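PDB 4KP3: RILP-like protein 2 from Mus musculus, which regulates cell shape and neuronal morphogenesis, promoting formation and maintenance of dendritic spines, and takes part in protein transport, including transport away from primary cilia. Local coordinates for residues E[25-28]-E[32-35]; E[38-43]-E[66-71]; E[46-51]-E[58-63]. One frame throughout, in Å; residues are numbered along the deposited sequence.

Contact 1. Residues E[25-28]-E[32-35]; sequences LAKS and LTTD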
ATOM      1  N   LEU E  25       2.739   8.093  10.532  1.00 36.99           N
ATOM      2  CA  LEU E  25       1.430   7.449  10.458  1.00 41.26           C
ATOM      3  C   LEU E  25       0.460   7.949  11.528  1.00 42.24           C
ATOM      4  O   LEU E  25      -0.752   7.947  11.322  1.00 47.52           O
ATOM      5  CB  LEU E  25       1.572   5.930  10.574  1.00 40.52           C
ATOM      6  CG  LEU E  25       2.329   5.174   9.477  1.00 42.80           C
ATOM      7  CD1 LEU E  25       2.378   3.695   9.810  1.00 48.36           C
ATOM      8  CD2 LEU E  25       1.681   5.387   8.124  1.00 36.28           C
ATOM      9  N   ALA E  26       0.997   8.376  12.667  1.00 42.55           N
ATOM     10  CA  ALA E  26       0.172   8.803  13.795  1.00 43.58           C
ATOM     11  C   ALA E  26      -0.258  10.257  13.671  1.00 45.65           C
ATOM     12  O   ALA E  26      -1.118  10.728  14.418  1.00 46.13           O
ATOM     13  CB  ALA E  26       0.910   8.586  15.105  1.00 38.25           C
ATOM     14  N   LYS E  27       0.349  10.969  12.732  1.00 49.75           N
ATOM     15  CA  LYS E  27       0.071  12.387  12.566  1.00 47.57           C
ATOM     16  C   LYS E  27      -1.311  12.621  11.985  1.00 48.78           C
ATOM     17  O   LYS E  27      -1.886  11.743  11.338  1.00 50.74           O
ATOM     18  CB  LYS E  27       1.130  13.039  11.680  1.00 49.64           C
ATOM     19  CG  LYS E  27       2.093  13.938  12.431  1.00 53.87           C
ATOM     20  CD  LYS E  27       3.171  14.467  11.509  1.00 53.34           C
ATOM     21  CE  LYS E  27       3.762  15.765  12.025  1.00 55.86           C
ATOM     22  NZ  LYS E  27       4.757  16.331  11.071  1.00 48.96           N
ATOM     23  N   SER E  28      -1.852  13.804  12.239  1.00 51.84           N
ATOM     24  CA  SER E  28      -3.074  14.228  11.579  1.00 48.68           C
ATOM     25  C   SER E  28      -2.708  14.540  10.131  1.00 45.86           C
ATOM     26  O   SER E  28      -1.679  15.165   9.882  1.00 48.48           O
ATOM     27  CB  SER E  28      -3.643  15.465  12.266  1.00 52.10           C
ATOM     28  OG  SER E  28      -5.018  15.621  11.963  1.00 67.94           O
ATOM     29  N   LEU E  32       0.772  16.429   7.908  1.00 41.38           N
ATOM     30  CA  LEU E  32       1.867  15.739   7.245  1.00 41.94           C
ATOM     31  C   LEU E  32       2.731  16.757   6.507  1.00 44.11           C
ATOM     32  O   LEU E  32       2.222  17.731   5.952  1.00 46.34           O
ATOM     33  CB  LEU E  32       1.335  14.703   6.251  1.00 39.63           C
ATOM     34  CG  LEU E  32       0.669  13.445   6.815  1.00 39.59           C
ATOM     35  CD1 LEU E  32      -0.027  12.694   5.691  1.00 33.27           C
ATOM     36  CD2 LEU E  32       1.716  12.572   7.488  1.00 39.27           C
ATOM     37  N   THR E  33       4.042  16.536   6.525  1.00 39.65           N
ATOM     38  CA  THR E  33       4.955  17.245   5.636  1.00 35.77           C
ATOM     39  C   THR E  33       5.366  16.289   4.524  1.00 37.23           C
ATOM     40  O   THR E  33       5.125  15.084   4.621  1.00 42.97           O
ATOM     41  CB  THR E  33       6.225  17.687   6.362  1.00 41.32           C
ATOM     42  OG1 THR E  33       7.024  16.533   6.648  1.00 37.38           O
ATOM     43  CG2 THR E  33       5.879  18.409   7.656  1.00 35.94           C
ATOM     44  N   THR E  34       5.996  16.804   3.473  1.00 38.15           N
ATOM     45  CA  THR E  34       6.477  15.928   2.406  1.00 39.98           C
ATOM     46  C   THR E  34       7.550  14.971   2.935  1.00 42.70           C
ATOM     47  O   THR E  34       7.689  13.854   2.436  1.00 50.05           O
ATOM     48  CB  THR E  34       6.993  16.711   1.172  1.00 38.37           C
ATOM     49  OG1 THR E  34       7.964  17.679   1.581  1.00 43.55           O
ATOM     50  CG2 THR E  34       5.844  17.420   0.464  1.00 38.74           C
ATOM     51  N   ASP E  35       8.288  15.405   3.955  1.00 44.29           N
ATOM     52  CA  ASP E  35       9.244  14.531   4.638  1.00 44.85           C
ATOM     53  C   ASP E  35       8.552  13.327   5.280  1.00 46.47           C
ATOM     54  O   ASP E  35       9.054  12.205   5.199  1.00 49.71           O
ATOM     55  CB  ASP E  35      10.029  15.301   5.703  1.00 46.06           C
ATOM     56  CG  ASP E  35      11.124  16.168   5.110  1.00 50.08           C
ATOM     57  OD1 ASP E  35      11.598  15.845   4.002  1.00 45.35           O
ATOM     58  OD2 ASP E  35      11.512  17.166   5.757  1.00 53.23           O
TER
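The root of Lys27 meets the end of the Leu32 side chain across the short turn that leads from helix 22-25 into helix 34-49, and the two residues divide the contact into a packed and an open half. On the packed side lies Leu32, a buried residue whose methyl CD2 stands 4.3 Å from Lys27 CB. Only the aliphatic root of the lysine is used here, which suits a residue that has to cover a hydrophobic neighbour and still send its charge elsewhere. Leu32 also packs on Val75 of helix 55-100 and on Met70 of the second subunit, so a branched apolar residue fits the place. Beside this pair the backbone comes near itself, with Ser28 O 3.4 Å from Leu32 N.

The looser side begins where the extended lysine chain runs out past Thr33. The two side chains pass at a slant, and Lys27 NZ lies 4.2 Å from Thr33 CG2, a distant touch between an ammonium group and a methyl. The charge is spent on Asp36, whose OD2 forms a salt bridge with Lys27 NZ and also accepts a hydrogen bond from Thr33 N. Thr33 is the N-cap of helix 34-49: at chi1 71° its OG1 sits between the backbone N and the carbonyl carbon, and it caps a backbone N just past Asp35. The returning bond from Thr33 N to Asp36 makes this a capping box. One carboxylate thus ties the preceding loop to the first turn of the helix, while the lysine's positive charge would partly balance its negative one.

Contact 2. Residues E[38-43]-E[66-71]; sequences YDISYV and RVMEML
Met68 reaches Ile40 and Ser41 by curling: after a first torsion that sets CG beside its own backbone N, chi2 (-59°) and chi3 (-58°) turn in the same sense, and the methyl swings across to helix 34-49. There it meets Ile40, in which chi1 -64° puts CG1 beside the backbone N and leaves CG2 anti to it, where CG2 comes within 3.7 Å of Met68 CE. The Ile40 CB lies behind it, 3.9 Å from Met68 CE, so the methyl rests against the branch point of the isoleucine, the two side chains crossing at about a right angle.

Ser41 shares the same methyl and also reaches back to the root of the methionine chain. Its OG is 3.4 Å from Met68 CE and 4.0 Å from Met68 CB, and so fits into the bend of the methionine. A small residue lets the backbones come close, the CA atoms of Ser41 and Met68 being 6.9 Å apart. The hydroxyl is not stranded among hydrocarbon, since Ser41 OG is hydrogen-bonded to Val37 O, one turn earlier on its own helix.

The contact is buried on several sides. Met68 also packs on Val37, Ile40 touches Met70 of the second subunit, and apolar side chains of another protein pack on Ser41 and on Met68.

Chemically, the Ile40-Ser41-Met68 cluster rests on dispersion and shape: a flexible methionine moulds itself to a rigid branched isoleucine and a small serine, whose hydroxyl is satisfied by its own helix. The polar link between the two helices lies beside it, where Tyr38 OH is hydrogen-bonded to Glu72 OE2.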
ATOM      1  N   TYR E  38       7.728  10.844   2.617  1.00 30.78           N
ATOM      2  CA  TYR E  38       8.961  10.139   2.265  1.00 38.68           C
ATOM      3  C   TYR E  38       9.312   9.052   3.283  1.00 35.80           C
ATOM      4  O   TYR E  38       9.758   7.965   2.915  1.00 35.17           O
ATOM      5  CB  TYR E  38      10.122  11.126   2.135  1.00 40.26           C
ATOM      6  CG  TYR E  38       9.885  12.221   1.120  1.00 41.98           C
ATOM      7  CD1 TYR E  38       9.026  12.023   0.048  1.00 37.98           C
ATOM      8  CD2 TYR E  38      10.512  13.454   1.240  1.00 43.11           C
ATOM      9  CE1 TYR E  38       8.800  13.016  -0.877  1.00 38.99           C
ATOM     10  CE2 TYR E  38      10.292  14.457   0.317  1.00 40.64           C
ATOM     11  CZ  TYR E  38       9.436  14.231  -0.741  1.00 41.74           C
ATOM     12  OH  TYR E  38       9.210  15.224  -1.667  1.00 35.93           O
ATOM     13  N   ASP E  39       9.106   9.353   4.562  1.00 34.22           N
ATOM     14  CA  ASP E  39       9.362   8.388   5.628  1.00 30.55           C
ATOM     15  C   ASP E  39       8.450   7.171   5.504  1.00 37.80           C
ATOM     16  O   ASP E  39       8.921   6.035   5.533  1.00 35.30           O
ATOM     17  CB  ASP E  39       9.193   9.035   7.007  1.00 35.38           C
ATOM     18  CG  ASP E  39      10.319   9.995   7.346  1.00 45.24           C
ATOM     19  OD1 ASP E  39      11.368   9.954   6.669  1.00 45.69           O
ATOM     20  OD2 ASP E  39      10.158  10.786   8.298  1.00 52.71           O
ATOM     21  N   ILE E  40       7.149   7.422   5.357  1.00 32.50           N
ATOM     22  CA  ILE E  40       6.159   6.366   5.169  1.00 29.04           C
ATOM     23  C   ILE E  40       6.516   5.505   3.962  1.00 26.35           C
ATOM     24  O   ILE E  40       6.393   4.280   3.998  1.00 36.25           O
ATOM     25  CB  ILE E  40       4.745   6.958   4.964  1.00 33.46           C
ATOM     26  CG1 ILE E  40       4.286   7.704   6.218  1.00 36.00           C
ATOM     27  CG2 ILE E  40       3.735   5.869   4.612  1.00 30.07           C
ATOM     28  CD1 ILE E  40       2.972   8.459   6.038  1.00 27.03           C
ATOM     29  N   SER E  41       6.967   6.159   2.898  1.00 26.48           N
ATOM     30  CA  SER E  41       7.332   5.469   1.665  1.00 36.02           C
ATOM     31  C   SER E  41       8.445   4.451   1.881  1.00 37.30           C
ATOM     32  O   SER E  41       8.406   3.351   1.325  1.00 32.35           O
ATOM     33  CB  SER E  41       7.767   6.479   0.604  1.00 38.06           C
ATOM     34  OG  SER E  41       6.763   7.451   0.381  1.00 40.86           O
ATOM     35  N   TYR E  42       9.442   4.820   2.681  1.00 33.16           N
ATOM     36  CA  TYR E  42      10.558   3.918   2.921  1.00 38.92           C
ATOM     37  C   TYR E  42      10.127   2.649   3.646  1.00 39.00           C
ATOM     38  O   TYR E  42      10.483   1.545   3.232  1.00 36.49           O
ATOM     39  CB  TYR E  42      11.695   4.598   3.691  1.00 48.81           C
ATOM     40  CG  TYR E  42      12.777   3.621   4.086  1.00 54.71           C
ATOM     41  CD1 TYR E  42      13.525   2.959   3.119  1.00 53.39           C
ATOM     42  CD2 TYR E  42      13.039   3.346   5.419  1.00 65.41           C
ATOM     43  CE1 TYR E  42      14.507   2.051   3.471  1.00 63.69           C
ATOM     44  CE2 TYR E  42      14.026   2.443   5.783  1.00 67.89           C
ATOM     45  CZ  TYR E  42      14.756   1.799   4.805  1.00 68.66           C
ATOM     46  OH  TYR E  42      15.736   0.901   5.162  1.00 73.31           O
ATOM     47  N   VAL E  43       9.358   2.797   4.719  1.00 34.74           N
ATOM     48  CA  VAL E  43       8.987   1.622   5.501  1.00 40.98           C
ATOM     49  C   VAL E  43       7.955   0.744   4.786  1.00 36.79           C
ATOM     50  O   VAL E  43       7.969  -0.476   4.936  1.00 39.85           O
ATOM     51  CB  VAL E  43       8.567   1.968   6.951  1.00 39.72           C
ATOM     52  CG1 VAL E  43       8.896   3.414   7.271  1.00 36.11           C
ATOM     53  CG2 VAL E  43       7.104   1.670   7.179  1.00 38.85           C
ATOM     54  N   ARG E  66       2.107   4.981  -6.756  1.00 31.03           N
ATOM     55  CA  ARG E  66       1.182   5.980  -7.287  0.55 26.18           C
ATOM     56  C   ARG E  66       0.369   6.642  -6.171  1.00 29.41           C
ATOM     57  O   ARG E  66       0.192   7.859  -6.161  1.00 28.19           O
ATOM     58  CB  ARG E  66       0.248   5.349  -8.324  0.55 25.20           C
ATOM     59  CG  ARG E  66      -0.748   6.315  -8.957  0.55 28.55           C
ATOM     60  CD  ARG E  66      -0.057   7.388  -9.792  0.55 31.23           C
ATOM     61  NE  ARG E  66       0.836   6.818 -10.799  0.55 32.23           N
ATOM     62  CZ  ARG E  66       0.446   6.406 -12.001  0.55 34.20           C
ATOM     63  NH1 ARG E  66      -0.830   6.492 -12.353  0.55 31.33           N
ATOM     64  NH2 ARG E  66       1.332   5.901 -12.849  0.55 26.13           N
ATOM     65  N   VAL E  67      -0.123   5.837  -5.233  1.00 21.96           N
ATOM     66  CA  VAL E  67      -0.873   6.374  -4.102  1.00 21.90           C
ATOM     67  C   VAL E  67      -0.021   7.341  -3.275  1.00 29.89           C
ATOM     68  O   VAL E  67      -0.482   8.423  -2.913  1.00 28.91           O
ATOM     69  CB  VAL E  67      -1.445   5.246  -3.202  1.00 30.87           C
ATOM     70  CG1 VAL E  67      -1.884   5.792  -1.848  1.00 26.48           C
ATOM     71  CG2 VAL E  67      -2.612   4.552  -3.895  1.00 31.48           C
ATOM     72  N   MET E  68       1.222   6.958  -2.993  1.00 28.28           N
ATOM     73  CA  MET E  68       2.125   7.805  -2.219  1.00 27.85           C
ATOM     74  C   MET E  68       2.480   9.083  -2.981  1.00 30.21           C
ATOM     75  O   MET E  68       2.588  10.156  -2.384  1.00 25.77           O
ATOM     76  CB  MET E  68       3.395   7.039  -1.821  1.00 22.92           C
ATOM     77  CG  MET E  68       3.146   5.840  -0.925  1.00 23.22           C
ATOM     78  SD  MET E  68       2.331   6.298   0.615  1.00 36.43           S
ATOM     79  CE  MET E  68       3.493   7.470   1.300  1.00 39.40           C
ATOM     80  N   GLU E  69       2.662   8.959  -4.294  1.00 28.39           N
ATOM     81  CA  GLU E  69       2.859  10.118  -5.166  1.00 26.05           C
ATOM     82  C   GLU E  69       1.711  11.125  -5.045  1.00 35.14           C
ATOM     83  O   GLU E  69       1.938  12.337  -4.937  1.00 33.57           O
ATOM     84  CB  GLU E  69       3.016   9.675  -6.628  1.00 23.69           C
ATOM     85  CG  GLU E  69       4.392   9.111  -6.971  1.00 30.92           C
ATOM     86  CD  GLU E  69       4.474   8.537  -8.377  1.00 34.48           C
ATOM     87  OE1 GLU E  69       3.419   8.237  -8.971  1.00 32.85           O
ATOM     88  OE2 GLU E  69       5.602   8.379  -8.885  1.00 41.80           O
ATOM     89  N   MET E  70       0.480  10.618  -5.054  1.00 26.85           N
ATOM     90  CA  MET E  70      -0.695  11.481  -4.954  1.00 27.71           C
ATOM     91  C   MET E  70      -0.749  12.123  -3.582  1.00 29.36           C
ATOM     92  O   MET E  70      -1.099  13.296  -3.449  1.00 28.59           O
ATOM     93  CB  MET E  70      -1.980  10.701  -5.251  1.00 31.42           C
ATOM     94  CG  MET E  70      -2.058  10.230  -6.697  1.00 39.30           C
ATOM     95  SD  MET E  70      -3.560   9.337  -7.110  1.00 53.75           S
ATOM     96  CE  MET E  70      -3.553   8.080  -5.853  1.00 38.18           C
ATOM     97  N   LEU E  71      -0.376  11.349  -2.568  1.00 30.09           N
ATOM     98  CA  LEU E  71      -0.297  11.848  -1.203  1.00 24.31           C
ATOM     99  C   LEU E  71       0.747  12.957  -1.095  1.00 25.73           C
ATOM    100  O   LEU E  71       0.476  14.004  -0.509  1.00 33.06           O
ATOM    101  CB  LEU E  71       0.033  10.709  -0.238  1.00 31.62           C
ATOM    102  CG  LEU E  71       0.013  11.056   1.249  1.00 33.04           C
ATOM    103  CD1 LEU E  71      -1.381  11.438   1.662  1.00 33.30           C
ATOM    104  CD2 LEU E  71       0.500   9.889   2.086  1.00 37.79           C
TER

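Contact 3. Residues E[46-51]-E[58-63]; sequences RELMAL and TRLQFK
Leu48 drives its forked end between Leu60 and Gln61, joining the two arms of an antiparallel helical hairpin near its turn. Helix 34-49 comes down one arm and the start of helix 55-100 returns along the other, with the CA atoms of Leu48 and Gln61 6.6 Å apart.

The two branches of Leu48 have different tasks. CD2 meets Leu60 CD2 at 4.2 Å, the leucines crossing at about a right angle so that a methyl of one touches a methyl of the other. Leu60 owes this approach to a CG held anti to its backbone N (chi1 176°). Both are buried, and leucine suits them because its methyls project at the end of a flexible stem and can fill the space between two helices. The pairing also extends across the dimer: Leu48 packs on Leu60 of the second subunit and Leu60 on its Leu48, an arrangement consistent with a four-helix bundle built from two hairpins.

Gln61 lies at a slant to Leu48 and offers its hydrocarbon part. Its chi1 of -175° sets CG anti to the backbone N, and the chain continues extended from there, laying its methylenes along Leu48 CD1. A glutamine is apt at this partly exposed edge, since its methylenes cover Leu48, and the residue also packs against an apolar side chain of another protein. Charges flank this apolar centre between the subunits and not within the hairpin: Glu47 pairs through OE2 with Lys63 NZ of the second subunit, and Lys63 likewise with Glu47 of that subunit.

On the Gln61 side, Leu48 CD1 sits 3.9 Å from Gln61 CG and equally far from Gln61 CA.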
ATOM      1  N   ARG E  46      10.070  -1.275   2.420  1.00 32.77           N
ATOM      2  CA  ARG E  46      10.719  -2.406   3.082  1.00 38.38           C
ATOM      3  C   ARG E  46       9.772  -3.586   3.217  1.00 37.89           C
ATOM      4  O   ARG E  46      10.135  -4.732   2.950  1.00 36.95           O
ATOM      5  CB  ARG E  46      11.211  -2.015   4.480  1.00 39.08           C
ATOM      6  CG  ARG E  46      12.420  -1.107   4.511  1.00 55.02           C
ATOM      7  CD  ARG E  46      13.052  -1.107   5.898  1.00 75.57           C
ATOM      8  NE  ARG E  46      12.057  -0.995   6.964  1.00 82.61           N
ATOM      9  CZ  ARG E  46      12.212  -0.266   8.065  1.00 81.59           C
ATOM     10  NH1 ARG E  46      13.327   0.430   8.252  1.00 86.22           N
ATOM     11  NH2 ARG E  46      11.252  -0.229   8.979  1.00 70.02           N
ATOM     12  N   GLU E  47       8.553  -3.301   3.648  1.00 40.85           N
ATOM     13  CA  GLU E  47       7.581  -4.358   3.877  1.00 41.78           C
ATOM     14  C   GLU E  47       7.162  -5.018   2.569  1.00 40.32           C
ATOM     15  O   GLU E  47       6.990  -6.235   2.513  1.00 44.18           O
ATOM     16  CB  GLU E  47       6.397  -3.823   4.672  1.00 30.02           C
ATOM     17  CG  GLU E  47       6.823  -3.371   6.056  1.00 42.89           C
ATOM     18  CD  GLU E  47       5.669  -2.922   6.919  1.00 56.31           C
ATOM     19  OE1 GLU E  47       4.517  -3.298   6.625  1.00 56.62           O
ATOM     20  OE2 GLU E  47       5.919  -2.192   7.902  1.00 66.81           O
ATOM     21  N   LEU E  48       7.034  -4.219   1.514  1.00 34.34           N
ATOM     22  CA  LEU E  48       6.759  -4.759   0.184  1.00 41.21           C
ATOM     23  C   LEU E  48       7.918  -5.620  -0.310  1.00 45.23           C
ATOM     24  O   LEU E  48       7.707  -6.710  -0.840  1.00 48.33           O
ATOM     25  CB  LEU E  48       6.481  -3.632  -0.815  1.00 29.06           C
ATOM     26  CG  LEU E  48       5.089  -3.004  -0.772  1.00 35.15           C
ATOM     27  CD1 LEU E  48       5.099  -1.648  -1.452  1.00 26.67           C
ATOM     28  CD2 LEU E  48       4.073  -3.928  -1.430  1.00 26.90           C
ATOM     29  N   MET E  49       9.139  -5.121  -0.133  1.00 41.99           N
ATOM     30  CA  MET E  49      10.341  -5.840  -0.547  1.00 46.85           C
ATOM     31  C   MET E  49      10.484  -7.173   0.184  1.00 50.04           C
ATOM     32  O   MET E  49      10.864  -8.179  -0.411  1.00 56.06           O
ATOM     33  CB  MET E  49      11.587  -4.973  -0.321  1.00 54.93           C
ATOM     34  CG  MET E  49      12.906  -5.657  -0.659  1.00 62.46           C
ATOM     35  SD  MET E  49      14.336  -4.579  -0.429  1.00107.32           S
ATOM     36  CE  MET E  49      14.295  -4.310   1.343  1.00 98.61           C
ATOM     37  N   ALA E  50      10.162  -7.178   1.473  1.00 48.34           N
ATOM     38  CA  ALA E  50      10.235  -8.400   2.265  1.00 49.47           C
ATOM     39  C   ALA E  50       9.196  -9.450   1.845  1.00 54.37           C
ATOM     40  O   ALA E  50       9.205 -10.568   2.357  1.00 58.86           O
ATOM     41  CB  ALA E  50      10.107  -8.081   3.745  1.00 37.85           C
ATOM     42  N   LEU E  51       8.298  -9.097   0.928  1.00 52.03           N
ATOM     43  CA  LEU E  51       7.288 -10.050   0.463  1.00 54.67           C
ATOM     44  C   LEU E  51       7.723 -10.828  -0.773  1.00 61.32           C
ATOM     45  O   LEU E  51       7.022 -11.740  -1.217  1.00 59.23           O
ATOM     46  CB  LEU E  51       5.954  -9.361   0.192  1.00 41.49           C
ATOM     47  CG  LEU E  51       5.202  -8.855   1.416  1.00 38.72           C
ATOM     48  CD1 LEU E  51       3.887  -8.246   0.976  1.00 42.07           C
ATOM     49  CD2 LEU E  51       4.978  -9.981   2.407  1.00 44.09           C
ATOM     50  N   THR E  58       4.713  -6.990  -7.038  1.00 36.61           N
ATOM     51  CA  THR E  58       5.321  -5.870  -7.747  1.00 39.10           C
ATOM     52  C   THR E  58       4.269  -4.931  -8.342  1.00 40.83           C
ATOM     53  O   THR E  58       4.421  -3.710  -8.288  1.00 45.42           O
ATOM     54  CB  THR E  58       6.306  -6.351  -8.840  1.00 39.72           C
ATOM     55  OG1 THR E  58       7.225  -7.291  -8.276  1.00 48.18           O
ATOM     56  CG2 THR E  58       7.090  -5.189  -9.400  1.00 33.92           C
ATOM     57  N   ARG E  59       3.205  -5.497  -8.906  1.00 40.19           N
ATOM     58  CA  ARG E  59       2.095  -4.687  -9.403  1.00 39.00           C
ATOM     59  C   ARG E  59       1.480  -3.866  -8.280  1.00 34.50           C
ATOM     60  O   ARG E  59       1.178  -2.685  -8.457  1.00 39.14           O
ATOM     61  CB  ARG E  59       1.027  -5.560 -10.058  1.00 42.13           C
ATOM     62  CG  ARG E  59       1.427  -6.072 -11.423  1.00 51.53           C
ATOM     63  CD  ARG E  59       0.363  -6.963 -12.030  1.00 66.58           C
ATOM     64  NE  ARG E  59       0.929  -7.800 -13.085  1.00 83.13           N
ATOM     65  CZ  ARG E  59       0.232  -8.666 -13.811  1.00 95.57           C
ATOM     66  NH1 ARG E  59      -1.069  -8.808 -13.603  1.00101.03           N
ATOM     67  NH2 ARG E  59       0.836  -9.387 -14.746  1.00 97.53           N
ATOM     68  N   LEU E  60       1.300  -4.494  -7.123  1.00 33.66           N
ATOM     69  CA  LEU E  60       0.813  -3.790  -5.940  1.00 38.98           C
ATOM     70  C   LEU E  60       1.801  -2.700  -5.511  1.00 40.58           C
ATOM     71  O   LEU E  60       1.403  -1.600  -5.125  1.00 35.12           O
ATOM     72  CB  LEU E  60       0.578  -4.770  -4.789  1.00 30.33           C
ATOM     73  CG  LEU E  60       0.155  -4.152  -3.454  1.00 33.89           C
ATOM     74  CD1 LEU E  60      -1.226  -3.517  -3.564  1.00 38.39           C
ATOM     75  CD2 LEU E  60       0.191  -5.191  -2.351  1.00 32.60           C
ATOM     76  N   GLN E  61       3.091  -3.011  -5.600  1.00 38.07           N
ATOM     77  CA  GLN E  61       4.142  -2.067  -5.229  1.00 34.36           C
ATOM     78  C   GLN E  61       4.050  -0.765  -6.025  1.00 32.53           C
ATOM     79  O   GLN E  61       4.011   0.325  -5.451  1.00 34.86           O
ATOM     80  CB  GLN E  61       5.519  -2.709  -5.420  1.00 32.37           C
ATOM     81  CG  GLN E  61       6.699  -1.865  -4.962  1.00 30.52           C
ATOM     82  CD  GLN E  61       8.027  -2.501  -5.340  1.00 39.84           C
ATOM     83  OE1 GLN E  61       8.206  -2.957  -6.468  1.00 40.43           O
ATOM     84  NE2 GLN E  61       8.959  -2.551  -4.389  1.00 33.14           N
ATOM     85  N   PHE E  62       3.996  -0.877  -7.346  1.00 29.33           N
ATOM     86  CA  PHE E  62       3.910   0.310  -8.187  1.00 32.00           C
ATOM     87  C   PHE E  62       2.568   1.018  -8.077  1.00 34.19           C
ATOM     88  O   PHE E  62       2.464   2.211  -8.365  1.00 39.61           O
ATOM     89  CB  PHE E  62       4.271  -0.020  -9.634  1.00 30.14           C
ATOM     90  CG  PHE E  62       5.741  -0.227  -9.834  1.00 35.25           C
ATOM     91  CD1 PHE E  62       6.604   0.859  -9.851  1.00 36.28           C
ATOM     92  CD2 PHE E  62       6.272  -1.501  -9.954  1.00 32.51           C
ATOM     93  CE1 PHE E  62       7.968   0.679 -10.015  1.00 39.33           C
ATOM     94  CE2 PHE E  62       7.632  -1.686 -10.115  1.00 38.02           C
ATOM     95  CZ  PHE E  62       8.482  -0.595 -10.148  1.00 34.76           C
ATOM     96  N   LYS E  63       1.551   0.285  -7.635  1.00 26.57           N
ATOM     97  CA  LYS E  63       0.248   0.876  -7.367  1.00 32.25           C
ATOM     98  C   LYS E  63       0.335   1.723  -6.092  1.00 37.47           C
ATOM     99  O   LYS E  63      -0.183   2.839  -6.036  1.00 38.99           O
ATOM    100  CB  LYS E  63      -0.811  -0.225  -7.243  1.00 37.26           C
ATOM    101  CG  LYS E  63      -2.236   0.266  -7.303  1.00 50.72           C
ATOM    102  CD  LYS E  63      -3.167  -0.807  -7.858  1.00 57.27           C
ATOM    103  CE  LYS E  63      -2.725  -1.249  -9.246  1.00 58.91           C
ATOM    104  NZ  LYS E  63      -3.666  -2.230  -9.858  1.00 60.54           N
TER

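In the fold
Contacts 2 and 3 join the same two elements, helix 34-49 and helix 55-100, at successive places along the hairpin; contact 3 is nearer the turn, and their centres are about 12 Å apart. Both are buried and made mainly of apolar groups, but contact 2 uses a curled methionine, whereas contact 3 relies on leucines with a glutamine at the edge. Contact 1 is only partly buried and local, securing the start of helix 34-49 with capping and charge. It still meets contact 2, where Leu25 CD2 touches Ile40 CD1 at 3.9 Å. All three reach the second subunit, which is consistent with folding of the RH1 region and its dimerisation using overlapping surfaces.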